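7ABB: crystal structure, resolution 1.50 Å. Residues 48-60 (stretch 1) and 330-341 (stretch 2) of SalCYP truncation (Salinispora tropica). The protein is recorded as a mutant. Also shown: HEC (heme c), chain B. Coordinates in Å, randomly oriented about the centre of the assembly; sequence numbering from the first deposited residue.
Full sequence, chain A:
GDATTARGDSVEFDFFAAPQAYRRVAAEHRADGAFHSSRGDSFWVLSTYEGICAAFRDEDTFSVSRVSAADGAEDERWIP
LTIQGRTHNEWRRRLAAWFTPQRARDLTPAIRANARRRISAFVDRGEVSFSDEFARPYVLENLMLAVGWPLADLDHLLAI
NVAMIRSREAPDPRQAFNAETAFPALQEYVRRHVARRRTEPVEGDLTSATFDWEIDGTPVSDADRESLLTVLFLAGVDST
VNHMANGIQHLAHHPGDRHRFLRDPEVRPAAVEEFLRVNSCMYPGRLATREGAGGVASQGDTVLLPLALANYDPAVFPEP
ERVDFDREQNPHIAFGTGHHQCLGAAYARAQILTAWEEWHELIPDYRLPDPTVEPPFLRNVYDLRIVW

Stretch 1, residues 48-60: TYEGICAAFRDED
Stretch 2 330-341: NPHIAFGTGHHQ

Stretch 1 is a short helix, Tyr-49 to Phe-56, with a non-helical tail through Asp-58 to Asp-60; stretch 2 is irregular and carries type I turns at Ile-333 to Gly-336 and Gly-338 to Gln-341. Touching partners are at least 277 positions apart in sequence, and the contact between the two stretches buries 574 Å², both sides summed. The closest backbone approach, which marks the register, is between Arg-57 CA and Gly-338 CA, 4.3 Å apart.

The helix begins with Thr-48 as N-cap (phi/psi -116/153, chi1 p): its OG1 accepts from Gly-51 N at 2.9 Å. Its backbone bonds run from Ile-52 N to Thr-48 O (2.9 Å) through Phe-56 N to Ile-52 O (3.0 Å). In stretch 2, Gly-336 N closes the first turn on Ile-333 O at 3.0 Å, and Gln-341 N closes the second on Gly-338 O at 3.2 Å.

Near the start of the helix, Tyr-49 (chi1 t, chi2 87°) leaves CA sideways, yet its end reaches stretch 2. OH donates to Pro-331 O at 2.6 Å, with the acceptor at the ring edge; a hydroxyl suits a carbonyl that needs a donor. Ile-333 (chi1 p, chi2 t) points toward the helix and fills the apolar centre: CG2 lies 3.9 Å from Cys-53 SG, while CD1 is 3.8 Å from Ile-52 CG2 and 4.1 Å from Phe-56 CE2. Phe-56 (chi1 m, chi2 -62°) also points across, with Thr-337 N and Gly-336 CA over one ring face. Its edge meets the heme, CE1 being 3.5 Å from HEC O2A.

Thr-337, extended at -160/176 with chi1 t, uses both branches. CG2 packs 3.5 Å from Phe-56 CB, whereas OG1 accepts from Arg-57 NH2 at 3.1 Å (140°). Arg-57, with chi1 m and chi2 and chi3 t, brings the guanidinium edge to that oxygen.

At Gly-338 (76/-162), an ideal CB would lie 2.2 Å from Phe-56 O, a clash, so glycine permits the close backbone approach. Waters serve the polar groups here. Water 2 donates to Phe-56 O (2.7 Å) and accepts from His-339 N (2.9 Å), water 1 accepts from His-340 N (2.9 Å), and water 3 accepts from Gly-338 N (3.0 Å).

Beyond the helix, Glu-59 (chi1 m, chi2 t, chi3 -31°) points toward stretch 2. Its OE2 accepts from His-340 ND1 at 2.7 Å, a weak bond at 128°, although the oxygen lies near the imidazole plane. His-340 (chi1 m, chi2 86°) has its NE2 satisfied elsewhere in the structure, so both ring nitrogens are engaged.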

# COMPACT_ATOMS: atom_id res chain seq x y z
N THR A 48 14.65 10.90 8.73
CA THR A 48 14.09 10.97 10.07
C THR A 48 12.57 10.94 10.01
O THR A 48 11.96 11.40 9.04
CB THR A 48 14.56 12.22 10.84
OG1 THR A 48 13.95 13.42 10.32
CG2 THR A 48 16.04 12.37 10.80
N TYR A 49 11.98 10.43 11.09
CA TYR A 49 10.53 10.44 11.23
C TYR A 49 10.01 11.87 11.23
O TYR A 49 9.09 12.19 10.48
CB TYR A 49 10.14 9.73 12.52
CG TYR A 49 8.67 9.74 12.83
CD1 TYR A 49 7.84 8.76 12.32
CD2 TYR A 49 8.12 10.72 13.65
CE1 TYR A 49 6.47 8.75 12.61
CE2 TYR A 49 6.76 10.71 13.95
CZ TYR A 49 5.94 9.73 13.43
OH TYR A 49 4.60 9.74 13.74
N GLU A 50 10.57 12.73 12.09
CA GLU A 50 10.01 14.08 12.19
C GLU A 50 10.19 14.84 10.88
O GLU A 50 9.29 15.59 10.45
CB GLU A 50 10.61 14.84 13.37
CG GLU A 50 12.06 15.19 13.23
CD GLU A 50 12.58 16.07 14.38
OE1 GLU A 50 11.90 17.05 14.75
OE2 GLU A 50 13.67 15.79 14.91
N GLY A 51 11.32 14.62 10.19
CA GLY A 51 11.56 15.34 8.94
C GLY A 51 10.66 14.84 7.82
O GLY A 51 10.11 15.63 7.03
N ILE A 52 10.48 13.54 7.73
CA ILE A 52 9.59 13.00 6.71
C ILE A 52 8.15 13.40 6.98
O ILE A 52 7.41 13.78 6.05
CB ILE A 52 9.79 11.49 6.67
CG1 ILE A 52 11.13 11.20 6.00
CG2 ILE A 52 8.64 10.82 5.93
CD1 ILE A 52 11.61 9.78 6.14
N CYS A 53 7.69 13.30 8.23
CA CYS A 53 6.33 13.73 8.56
C CYS A 53 6.12 15.18 8.16
O CYS A 53 5.10 15.54 7.54
CB CYS A 53 6.06 13.57 10.05
SG CYS A 53 5.71 11.90 10.54
N ALA A 54 7.07 16.04 8.53
CA ALA A 54 6.93 17.47 8.25
C ALA A 54 6.86 17.72 6.75
O ALA A 54 6.15 18.63 6.29
CB ALA A 54 8.09 18.25 8.86
N ALA A 55 7.62 16.95 5.97
CA ALA A 55 7.63 17.13 4.52
C ALA A 55 6.29 16.73 3.92
O ALA A 55 5.73 17.47 3.10
CB ALA A 55 8.76 16.33 3.89
N PHE A 56 5.74 15.60 4.37
CA PHE A 56 4.40 15.19 3.94
C PHE A 56 3.36 16.24 4.26
O PHE A 56 2.36 16.35 3.54
CB PHE A 56 4.00 13.88 4.63
CG PHE A 56 4.46 12.61 3.92
CD1 PHE A 56 4.02 12.29 2.64
CD2 PHE A 56 5.28 11.71 4.58
CE1 PHE A 56 4.43 11.09 2.03
CE2 PHE A 56 5.68 10.54 3.97
CZ PHE A 56 5.27 10.22 2.70
N ARG A 57 3.55 16.99 5.34
CA ARG A 57 2.55 17.94 5.82
C ARG A 57 2.75 19.36 5.32
O ARG A 57 1.95 20.23 5.66
CB ARG A 57 2.52 17.95 7.35
CG ARG A 57 1.98 16.65 7.92
CD ARG A 57 2.26 16.54 9.42
NE ARG A 57 1.81 15.22 9.89
CZ ARG A 57 2.31 14.60 10.96
NH1 ARG A 57 3.27 15.17 11.69
NH2 ARG A 57 1.85 13.40 11.31
N ASP A 58 3.78 19.63 4.51
CA ASP A 58 4.07 20.99 4.01
C ASP A 58 4.18 20.92 2.49
O ASP A 58 5.27 20.90 1.93
CB ASP A 58 5.32 21.53 4.65
CG ASP A 58 5.67 22.92 4.18
OD1 ASP A 58 4.85 23.53 3.47
OD2 ASP A 58 6.78 23.40 4.55
N GLU A 59 3.03 20.91 1.82
CA GLU A 59 3.03 20.84 0.36
C GLU A 59 3.48 22.14 -0.31
O GLU A 59 3.83 22.11 -1.48
CB GLU A 59 1.64 20.48 -0.15
CG GLU A 59 1.21 19.13 0.31
CD GLU A 59 -0.09 18.69 -0.30
OE1 GLU A 59 -0.96 19.55 -0.59
OE2 GLU A 59 -0.23 17.47 -0.48
N ASP A 60 3.50 23.26 0.41
CA ASP A 60 4.02 24.48 -0.20
C ASP A 60 5.54 24.43 -0.34
O ASP A 60 6.12 25.13 -1.17
CB ASP A 60 3.61 25.71 0.61
CG ASP A 60 2.11 25.96 0.63
OD1 ASP A 60 1.36 25.42 -0.24
OD2 ASP A 60 1.68 26.72 1.51
N ASN A 330 3.55 3.57 18.83
CA ASN A 330 3.66 3.17 17.43
C ASN A 330 2.94 4.17 16.54
O ASN A 330 1.96 3.84 15.85
CB ASN A 330 3.13 1.76 17.21
CG ASN A 330 3.44 1.26 15.83
OD1 ASN A 330 4.21 1.88 15.10
ND2 ASN A 330 2.82 0.13 15.45
N PRO A 331 3.43 5.38 16.49
CA PRO A 331 2.86 6.41 15.62
C PRO A 331 3.37 6.30 14.19
O PRO A 331 3.79 7.28 13.57
CB PRO A 331 3.32 7.70 16.30
CG PRO A 331 4.68 7.32 16.76
CD PRO A 331 4.54 5.93 17.30
N HIS A 332 3.33 5.09 13.64
CA HIS A 332 3.93 4.87 12.33
C HIS A 332 3.14 5.63 11.26
O HIS A 332 1.98 6.00 11.44
CB HIS A 332 3.97 3.38 12.01
CG HIS A 332 2.63 2.79 11.72
ND1 HIS A 332 1.98 3.02 10.53
CD2 HIS A 332 1.78 2.06 12.49
CE1 HIS A 332 0.80 2.41 10.56
NE2 HIS A 332 0.65 1.84 11.73
N ILE A 333 3.80 5.85 10.13
CA ILE A 333 3.17 6.46 8.95
C ILE A 333 3.24 5.51 7.75
O ILE A 333 3.63 5.90 6.65
CB ILE A 333 3.78 7.83 8.62
CG1 ILE A 333 5.31 7.78 8.50
CG2 ILE A 333 3.41 8.82 9.69
CD1 ILE A 333 5.89 8.97 7.78
N ALA A 334 2.86 4.25 7.96
CA ALA A 334 2.83 3.29 6.87
C ALA A 334 1.94 3.75 5.74
O ALA A 334 2.11 3.29 4.60
CB ALA A 334 2.32 1.95 7.37
N PHE A 335 0.97 4.61 6.03
CA PHE A 335 0.02 5.11 5.04
C PHE A 335 0.30 6.56 4.67
O PHE A 335 -0.57 7.23 4.11
CB PHE A 335 -1.41 4.97 5.56
CG PHE A 335 -1.87 3.54 5.69
CD1 PHE A 335 -2.09 2.75 4.57
CD2 PHE A 335 -2.07 2.99 6.94
CE1 PHE A 335 -2.52 1.44 4.70
CE2 PHE A 335 -2.51 1.69 7.09
CZ PHE A 335 -2.72 0.91 5.96
N GLY A 336 1.48 7.07 4.98
CA GLY A 336 1.77 8.46 4.78
C GLY A 336 1.11 9.33 5.84
O GLY A 336 0.58 8.87 6.84
N THR A 337 1.14 10.63 5.57
CA THR A 337 0.50 11.61 6.44
C THR A 337 0.32 12.87 5.60
O THR A 337 0.75 12.93 4.45
CB THR A 337 1.30 11.80 7.74
OG1 THR A 337 0.56 12.65 8.62
CG2 THR A 337 2.67 12.39 7.49
N GLY A 338 -0.34 13.88 6.17
CA GLY A 338 -0.66 15.05 5.38
C GLY A 338 -1.83 14.78 4.44
O GLY A 338 -2.55 13.81 4.59
N HIS A 339 -1.96 15.64 3.43
CA HIS A 339 -3.20 15.66 2.64
C HIS A 339 -3.32 14.45 1.73
O HIS A 339 -4.45 14.08 1.37
CB HIS A 339 -3.23 16.91 1.79
CG HIS A 339 -3.50 18.16 2.58
ND1 HIS A 339 -4.47 18.21 3.56
CD2 HIS A 339 -2.91 19.37 2.55
CE1 HIS A 339 -4.48 19.43 4.09
NE2 HIS A 339 -3.54 20.15 3.50
N HIS A 340 -2.21 13.83 1.35
CA HIS A 340 -2.25 12.69 0.45
C HIS A 340 -2.25 11.34 1.18
O HIS A 340 -2.14 10.28 0.53
CB HIS A 340 -1.09 12.78 -0.54
CG HIS A 340 -1.33 13.77 -1.63
ND1 HIS A 340 -1.05 15.12 -1.52
CD2 HIS A 340 -1.89 13.60 -2.85
CE1 HIS A 340 -1.41 15.73 -2.64
NE2 HIS A 340 -1.91 14.82 -3.47
N GLN A 341 -2.43 11.35 2.50
CA GLN A 341 -2.45 10.12 3.29
C GLN A 341 -3.41 9.11 2.66
O GLN A 341 -4.50 9.47 2.22
CB GLN A 341 -2.89 10.45 4.72
CG GLN A 341 -2.81 9.34 5.76
CD GLN A 341 -3.41 9.81 7.08
OE1 GLN A 341 -4.63 9.93 7.22
NE2 GLN A 341 -2.55 10.15 8.04
FE HEC B . -2.71 3.72 -0.47
CHA HEC B . -1.91 6.98 -1.20
CHB HEC B . 0.25 3.44 1.22
CHC HEC B . -3.51 0.47 0.30
CHD HEC B . -5.48 3.89 -2.45
NA HEC B . -1.16 4.94 -0.09
C1A HEC B . -1.02 6.29 -0.43
C2A HEC B . 0.20 6.85 0.10
C3A HEC B . 0.78 5.85 0.78
C4A HEC B . -0.04 4.67 0.67
CMA HEC B . 2.12 5.87 1.54
CAA HEC B . 0.70 8.33 -0.04
CBA HEC B . 1.54 8.59 -1.28
CGA HEC B . 2.02 10.03 -1.29
O1A HEC B . 2.62 10.38 -2.33
O2A HEC B . 1.79 10.75 -0.29
NB HEC B . -1.78 2.23 0.51
C1B HEC B . -0.58 2.32 1.18
C2B HEC B . -0.36 1.07 1.84
C3B HEC B . -1.41 0.26 1.61
C4B HEC B . -2.31 0.96 0.75
CMB HEC B . 0.90 0.83 2.69
CAB HEC B . -1.74 -1.15 2.01
CBB HEC B . -0.93 -1.73 3.12
NC HEC B . -4.20 2.43 -1.01
C1C HEC B . -4.38 1.17 -0.50
C2C HEC B . -5.64 0.65 -0.97
C3C HEC B . -6.22 1.59 -1.74
C4C HEC B . -5.30 2.71 -1.78
CMC HEC B . -6.18 -0.73 -0.59
CAC HEC B . -7.54 1.59 -2.53
CBC HEC B . -8.64 0.60 -2.15
ND HEC B . -3.50 5.15 -1.61
C1D HEC B . -4.68 4.99 -2.35
C2D HEC B . -4.96 6.22 -3.01
C3D HEC B . -3.88 7.19 -2.65
C4D HEC B . -3.03 6.44 -1.75
CMD HEC B . -6.15 6.48 -3.94
CAD HEC B . -3.72 8.65 -3.11
CBD HEC B . -4.39 9.53 -2.08
CGD HEC B . -4.18 10.99 -2.42
O1D HEC B . -4.89 11.85 -1.86
O2D HEC B . -3.29 11.26 -3.26
O HOH W 1 0.60 14.11 2.02
O HOH W 2 0.05 17.72 3.11
O HOH W 3 -1.46 15.03 8.70